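Local coordinates for CMP/dCMP-type deaminase domain-containing protein (Aspergillus oryzae RIB40, PDB 7DS1), which probably deaminates the pyrimidine intermediate DARIPP in riboflavin biosynthesis, as a zinc-dependent enzyme of the cytidine deaminase superfamily, at residues Ala30-Arg35 with Arg91-Tyr96. Residues are numbered along the deposited sequence; the frame is centred on the assembly and turned at random.
Sequences AILVSR and RKLVMY
Ile-31, Val-33 and Arg-35 pair through their backbones with Tyr-96, Val-94 and Lys-92, joining antiparallel neighbours in the central mixed sheet of the cytidine deaminase fold. Each of the three pairs makes two reciprocal N-H...O bonds; Val-33 N to Val-94 O, for example, is 2.8 Å. The N-to-C directions of the two short segments lie 158° apart, the twist of an antiparallel pair. Leu-32 with Met-95 and Ser-34 with Leu-93 form the intervening non-hydrogen-bonded pairs.

Apolar contacts lie on both faces. Leu-32, its CG anti to the backbone N, brings CD1 to 4.1 Å from Met-95 CB; Leu-32 and Met-95 on this face pack on helix 62-73, where Met-95 touches Glu-63, a zinc-site residue in a structure of this protein. Met-95 itself stays about 9 Å from the zinc, so the pair borders the metal site without reaching the ion. On the other face, which helix 4-16 covers in part, Val-33 CG2 meets the edge of the Tyr-96 ring at CD2, 4.0 Å away.

Two arginines supply the side-chain hydrogen bonds. Arg-91 presents NE and NH2 side-on: NE reaches Ser-34 OG at 2.7 Å, while NH2 reaches Ser-34 O from above the carbonyl plane, 54° out of it. Both oxygens lie near the guanidinium plane, which fixes its rotation, and NH1 is left to a salt bridge with Asp-44. In Arg-35 the bend at chi3 lets the guanidinium work end-on instead, with Val-94 CG2 over one face and Asp-45 as salt-bridge partner of NH2. The Tyr-96 hydroxyl, which also hydrogen-bonds His-5, accepts from both terminal nitrogens of Arg-35: NH1 to OH is 2.9 Å and NH2 to OH 2.8 Å, with OH in the guanidinium plane and the phenol ring turned 70° from it.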
loop_
_atom_site.group_PDB
_atom_site.type_symbol
_atom_site.label_atom_id
_atom_site.label_comp_id
_atom_site.label_asym_id
_atom_site.label_seq_id
_atom_site.Cartn_x
_atom_site.Cartn_y
_atom_site.Cartn_z
ATOM N N ALA A 30 -0.040 -4.884 -2.109
ATOM C CA ALA A 30 -0.827 -3.687 -2.402
ATOM C C ALA A 30 -1.662 -3.866 -3.665
ATOM O O ALA A 30 -1.204 -4.467 -4.636
ATOM C CB ALA A 30 0.080 -2.463 -2.585
ATOM N N ILE A 31 -2.889 -3.328 -3.650
ATOM C CA ILE A 31 -3.799 -3.397 -4.794
ATOM C C ILE A 31 -4.399 -2.015 -5.011
ATOM O O ILE A 31 -4.980 -1.441 -4.084
ATOM C CB ILE A 31 -4.928 -4.426 -4.581
ATOM C CG1 ILE A 31 -4.364 -5.847 -4.478
ATOM C CG2 ILE A 31 -5.953 -4.351 -5.730
ATOM C CD1 ILE A 31 -5.405 -6.890 -4.025
ATOM N N LEU A 32 -4.288 -1.499 -6.235
ATOM C CA LEU A 32 -4.841 -0.196 -6.591
ATOM C C LEU A 32 -6.164 -0.393 -7.332
ATOM O O LEU A 32 -6.221 -1.137 -8.319
ATOM C CB LEU A 32 -3.845 0.579 -7.454
ATOM C CG LEU A 32 -4.259 1.990 -7.879
ATOM C CD1 LEU A 32 -4.412 2.883 -6.666
ATOM C CD2 LEU A 32 -3.230 2.557 -8.854
ATOM N N VAL A 33 -7.224 0.257 -6.840
ATOM C CA VAL A 33 -8.592 0.037 -7.308
ATOM C C VAL A 33 -9.178 1.357 -7.791
ATOM O O VAL A 33 -8.996 2.394 -7.142
ATOM C CB VAL A 33 -9.470 -0.550 -6.180
ATOM C CG1 VAL A 33 -10.928 -0.699 -6.630
ATOM C CG2 VAL A 33 -8.918 -1.900 -5.719
ATOM N N SER A 34 -9.896 1.313 -8.918
ATOM C CA SER A 34 -10.710 2.435 -9.379
ATOM C C SER A 34 -12.162 2.143 -9.024
ATOM O O SER A 34 -12.714 1.121 -9.444
ATOM C CB SER A 34 -10.553 2.665 -10.883
ATOM O OG SER A 34 -11.564 3.541 -11.382
ATOM N N ARG A 35 -12.765 3.034 -8.242
ATOM C CA ARG A 35 -14.056 2.809 -7.613
ATOM C C ARG A 35 -14.998 3.945 -7.977
ATOM O O ARG A 35 -14.595 5.110 -8.001
ATOM C CB ARG A 35 -13.890 2.721 -6.081
ATOM C CG ARG A 35 -15.183 2.613 -5.283
ATOM C CD ARG A 35 -14.867 2.151 -3.863
ATOM N NE ARG A 35 -14.376 0.772 -3.862
ATOM C CZ ARG A 35 -13.585 0.256 -2.929
ATOM N NH1 ARG A 35 -13.175 1.000 -1.900
ATOM N NH2 ARG A 35 -13.201 -1.008 -3.028
ATOM N N ARG A 91 -15.080 8.508 -10.799
ATOM C CA ARG A 91 -14.379 7.437 -10.105
ATOM C C ARG A 91 -13.240 7.997 -9.267
ATOM O O ARG A 91 -12.730 9.090 -9.520
ATOM C CB ARG A 91 -13.823 6.400 -11.095
ATOM C CG ARG A 91 -14.868 5.881 -12.061
ATOM C CD ARG A 91 -14.320 4.746 -12.907
ATOM N NE ARG A 91 -14.184 3.536 -12.102
ATOM C CZ ARG A 91 -15.140 2.621 -11.970
ATOM N NH1 ARG A 91 -16.297 2.768 -12.599
ATOM N NH2 ARG A 91 -14.930 1.557 -11.208
ATOM N N LYS A 92 -12.841 7.216 -8.266
ATOM C CA LYS A 92 -11.713 7.547 -7.407
ATOM C C LYS A 92 -10.751 6.371 -7.336
ATOM O O LYS A 92 -11.158 5.208 -7.397
ATOM C CB LYS A 92 -12.184 7.910 -5.991
ATOM C CG LYS A 92 -13.001 6.801 -5.325
ATOM C CD LYS A 92 -13.498 7.219 -3.951
ATOM C CE LYS A 92 -14.720 6.403 -3.544
ATOM N NZ LYS A 92 -15.493 7.070 -2.440
ATOM N N LEU A 93 -9.467 6.688 -7.197
ATOM C CA LEU A 93 -8.440 5.683 -6.963
ATOM C C LEU A 93 -8.239 5.478 -5.467
ATOM O O LEU A 93 -8.042 6.445 -4.723
ATOM C CB LEU A 93 -7.118 6.107 -7.605
ATOM C CG LEU A 93 -7.090 6.105 -9.130
ATOM C CD1 LEU A 93 -5.807 6.772 -9.627
ATOM C CD2 LEU A 93 -7.208 4.683 -9.695
ATOM N N VAL A 94 -8.302 4.221 -5.033
ATOM C CA VAL A 94 -8.002 3.851 -3.655
ATOM C C VAL A 94 -6.987 2.720 -3.686
ATOM O O VAL A 94 -6.993 1.889 -4.598
ATOM C CB VAL A 94 -9.269 3.427 -2.873
ATOM C CG1 VAL A 94 -10.317 4.537 -2.896
ATOM C CG2 VAL A 94 -9.862 2.137 -3.445
ATOM N N MET A 95 -6.100 2.688 -2.691
ATOM C CA MET A 95 -5.103 1.629 -2.601
ATOM C C MET A 95 -5.302 0.848 -1.312
ATOM O O MET A 95 -5.420 1.443 -0.234
ATOM C CB MET A 95 -3.668 2.176 -2.663
ATOM C CG MET A 95 -2.621 1.058 -2.760
ATOM S SD MET A 95 -0.912 1.660 -2.685
ATOM C CE MET A 95 -0.632 2.154 -4.395
ATOM N N TYR A 96 -5.379 -0.476 -1.442
ATOM C CA TYR A 96 -5.332 -1.401 -0.317
ATOM C C TYR A 96 -3.891 -1.847 -0.136
ATOM O O TYR A 96 -3.205 -2.150 -1.111
ATOM C CB TYR A 96 -6.232 -2.617 -0.576
ATOM C CG TYR A 96 -7.696 -2.257 -0.595
ATOM C CD1 TYR A 96 -8.462 -2.336 0.562
ATOM C CD2 TYR A 96 -8.306 -1.806 -1.768
ATOM C CE1 TYR A 96 -9.803 -1.994 0.557
ATOM C CE2 TYR A 96 -9.645 -1.458 -1.782
ATOM C CZ TYR A 96 -10.384 -1.555 -0.617
ATOM O OH TYR A 96 -11.709 -1.215 -0.622
#